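Local coordinates for early 35 kDa protein (Autographa californica nucleopolyhedrovirus, PDB 1P35) that blocks apoptosis of the infected insect host cell by inhibiting caspases, and also suppresses the host's antiviral RNA interference, at residues E26-N31 and T56-N61. Numbering follows the deposited sequence.
Sequences ELVYIN and TRKNNN. With PO4 (phosphate ion), chain D.
The flat carboxylate of Glu26 is held by Lys58 on the syn side of OE2 and by Thr56 on the anti side, tilted out of the plane. Lys58 NZ takes the syn lone pair of Glu26 OE2 at 3.0 Å, forming a salt bridge, and adds a weak bond to Glu26 OE1. Thr56 OG1 donates to Glu26 OE2 over 2.8 Å from 29° out of the carboxylate plane, so two donors grip one oxygen of a buried residue. The other oxygen, OE1, is paired with Arg16 of the neighbouring strand 10-21; between them, these donors probably stabilise the ionised form of Glu26. With CG anti to the backbone N (chi1 177°) and the chain extended beyond it, Glu26 reaches from its strand to the loop. Lys58 comes from the opposite direction, and bends at chi2 and chi3 turn its NZ back to the carboxylate. Its CG, placed by chi1 (-46°), lies 3.9 Å from Val28 CG2, the one apolar touch here. Lys58 NZ also donates to phosphate O1 (2.8 Å); this ion, probably from the crystallisation liquor, is bonded as well to Arg16 of the same chain and Arg79 of the second subunit. Asn59, just before the turn that leads into helix 62-74, accepts a capping bond from Asn61 N. The whole is a salt bridge reinforced by a hydroxyl hydrogen bond, tying strand 24-33 of the P35 beta-sheet core to the loop between strand 52-55 and helix 62-74, beside a phosphate bound between the two subunits.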
# COMPACT_ATOMS: atom_id res chain seq x y z
N GLU A 26 23.06 7.75 0.43
CA GLU A 26 22.51 6.40 0.36
C GLU A 26 21.77 6.14 -0.97
O GLU A 26 21.04 7.00 -1.48
CB GLU A 26 21.56 6.13 1.54
CG GLU A 26 20.89 4.76 1.49
CD GLU A 26 19.70 4.66 2.47
OE1 GLU A 26 18.76 5.44 2.31
OE2 GLU A 26 19.71 3.81 3.38
N LEU A 27 22.03 4.97 -1.54
CA LEU A 27 21.41 4.56 -2.75
C LEU A 27 20.49 3.38 -2.44
O LEU A 27 20.93 2.40 -1.85
CB LEU A 27 22.45 4.10 -3.78
CG LEU A 27 21.74 3.50 -5.00
CD1 LEU A 27 21.02 4.65 -5.75
CD2 LEU A 27 22.73 2.84 -5.97
N VAL A 28 19.22 3.51 -2.85
CA VAL A 28 18.20 2.50 -2.71
C VAL A 28 17.91 2.20 -4.18
O VAL A 28 17.70 3.12 -5.03
CB VAL A 28 16.95 3.00 -1.95
CG1 VAL A 28 15.83 1.94 -2.09
CG2 VAL A 28 17.24 3.09 -0.47
N TYR A 29 17.95 0.92 -4.50
CA TYR A 29 17.81 0.53 -5.89
C TYR A 29 16.95 -0.73 -5.83
O TYR A 29 17.33 -1.71 -5.16
CB TYR A 29 19.23 0.24 -6.48
CG TYR A 29 19.23 0.04 -8.01
CD1 TYR A 29 18.73 -1.13 -8.54
CD2 TYR A 29 19.66 1.05 -8.90
CE1 TYR A 29 18.63 -1.34 -9.90
CE2 TYR A 29 19.56 0.86 -10.32
CZ TYR A 29 19.03 -0.37 -10.79
OH TYR A 29 18.89 -0.70 -12.14
N ILE A 30 15.82 -0.67 -6.54
CA ILE A 30 14.82 -1.74 -6.57
C ILE A 30 14.42 -2.01 -8.03
O ILE A 30 14.21 -1.05 -8.84
CB ILE A 30 13.49 -1.28 -5.85
CG1 ILE A 30 13.71 -1.07 -4.38
CG2 ILE A 30 12.38 -2.31 -6.01
CD1 ILE A 30 13.12 0.32 -3.94
N ASN A 31 14.33 -3.29 -8.37
CA ASN A 31 13.84 -3.61 -9.73
C ASN A 31 13.10 -4.93 -9.72
O ASN A 31 13.00 -5.58 -8.68
CB ASN A 31 14.97 -3.62 -10.79
CG ASN A 31 15.99 -4.75 -10.62
OD1 ASN A 31 15.81 -5.68 -9.81
ND2 ASN A 31 17.08 -4.66 -11.37
N THR A 56 22.32 -1.07 3.91
CA THR A 56 21.33 -0.69 4.88
C THR A 56 20.07 -1.53 4.68
O THR A 56 20.00 -2.34 3.76
CB THR A 56 21.04 0.81 4.76
OG1 THR A 56 20.60 1.12 3.41
CG2 THR A 56 22.28 1.60 5.06
N ARG A 57 19.12 -1.39 5.59
CA ARG A 57 17.84 -2.11 5.51
C ARG A 57 16.79 -1.01 5.59
O ARG A 57 16.84 -0.15 6.47
CB ARG A 57 17.68 -3.09 6.69
CG ARG A 57 16.36 -3.95 6.74
CD ARG A 57 16.16 -4.81 5.49
NE ARG A 57 15.15 -5.87 5.62
CZ ARG A 57 13.83 -5.71 5.81
NH1 ARG A 57 13.29 -4.50 5.92
NH2 ARG A 57 13.05 -6.77 5.85
N LYS A 58 15.88 -1.01 4.62
CA LYS A 58 14.82 -0.01 4.60
C LYS A 58 13.53 -0.70 4.98
O LYS A 58 13.44 -1.93 4.92
CB LYS A 58 14.69 0.62 3.21
CG LYS A 58 16.01 1.02 2.61
CD LYS A 58 16.87 1.93 3.52
CE LYS A 58 16.18 3.23 3.86
NZ LYS A 58 17.09 4.04 4.72
N ASN A 59 12.53 0.11 5.33
CA ASN A 59 11.23 -0.42 5.74
C ASN A 59 10.53 -0.99 4.50
O ASN A 59 10.86 -0.60 3.38
CB ASN A 59 10.41 0.70 6.42
CG ASN A 59 9.83 1.73 5.43
OD1 ASN A 59 8.89 1.43 4.71
ND2 ASN A 59 10.37 2.93 5.44
N ASN A 60 9.59 -1.91 4.71
CA ASN A 60 8.95 -2.60 3.60
C ASN A 60 8.12 -1.72 2.67
O ASN A 60 7.70 -2.15 1.63
CB ASN A 60 8.07 -3.79 4.12
CG ASN A 60 8.86 -4.81 4.95
OD1 ASN A 60 10.00 -5.15 4.62
ND2 ASN A 60 8.26 -5.31 6.02
N ASN A 61 7.88 -0.48 3.04
CA ASN A 61 7.08 0.36 2.20
C ASN A 61 7.77 1.40 1.41
O ASN A 61 7.10 2.08 0.62
CB ASN A 61 5.99 1.04 2.98
CG ASN A 61 4.80 0.22 3.03
OD1 ASN A 61 4.72 -0.75 2.27
ND2 ASN A 61 3.84 0.58 3.89
P PO4 D . 14.34 6.66 5.50
O1 PO4 D . 15.80 6.53 5.06
O2 PO4 D . 14.21 6.07 6.89
O3 PO4 D . 13.92 8.12 5.53
O4 PO4 D . 13.49 5.93 4.50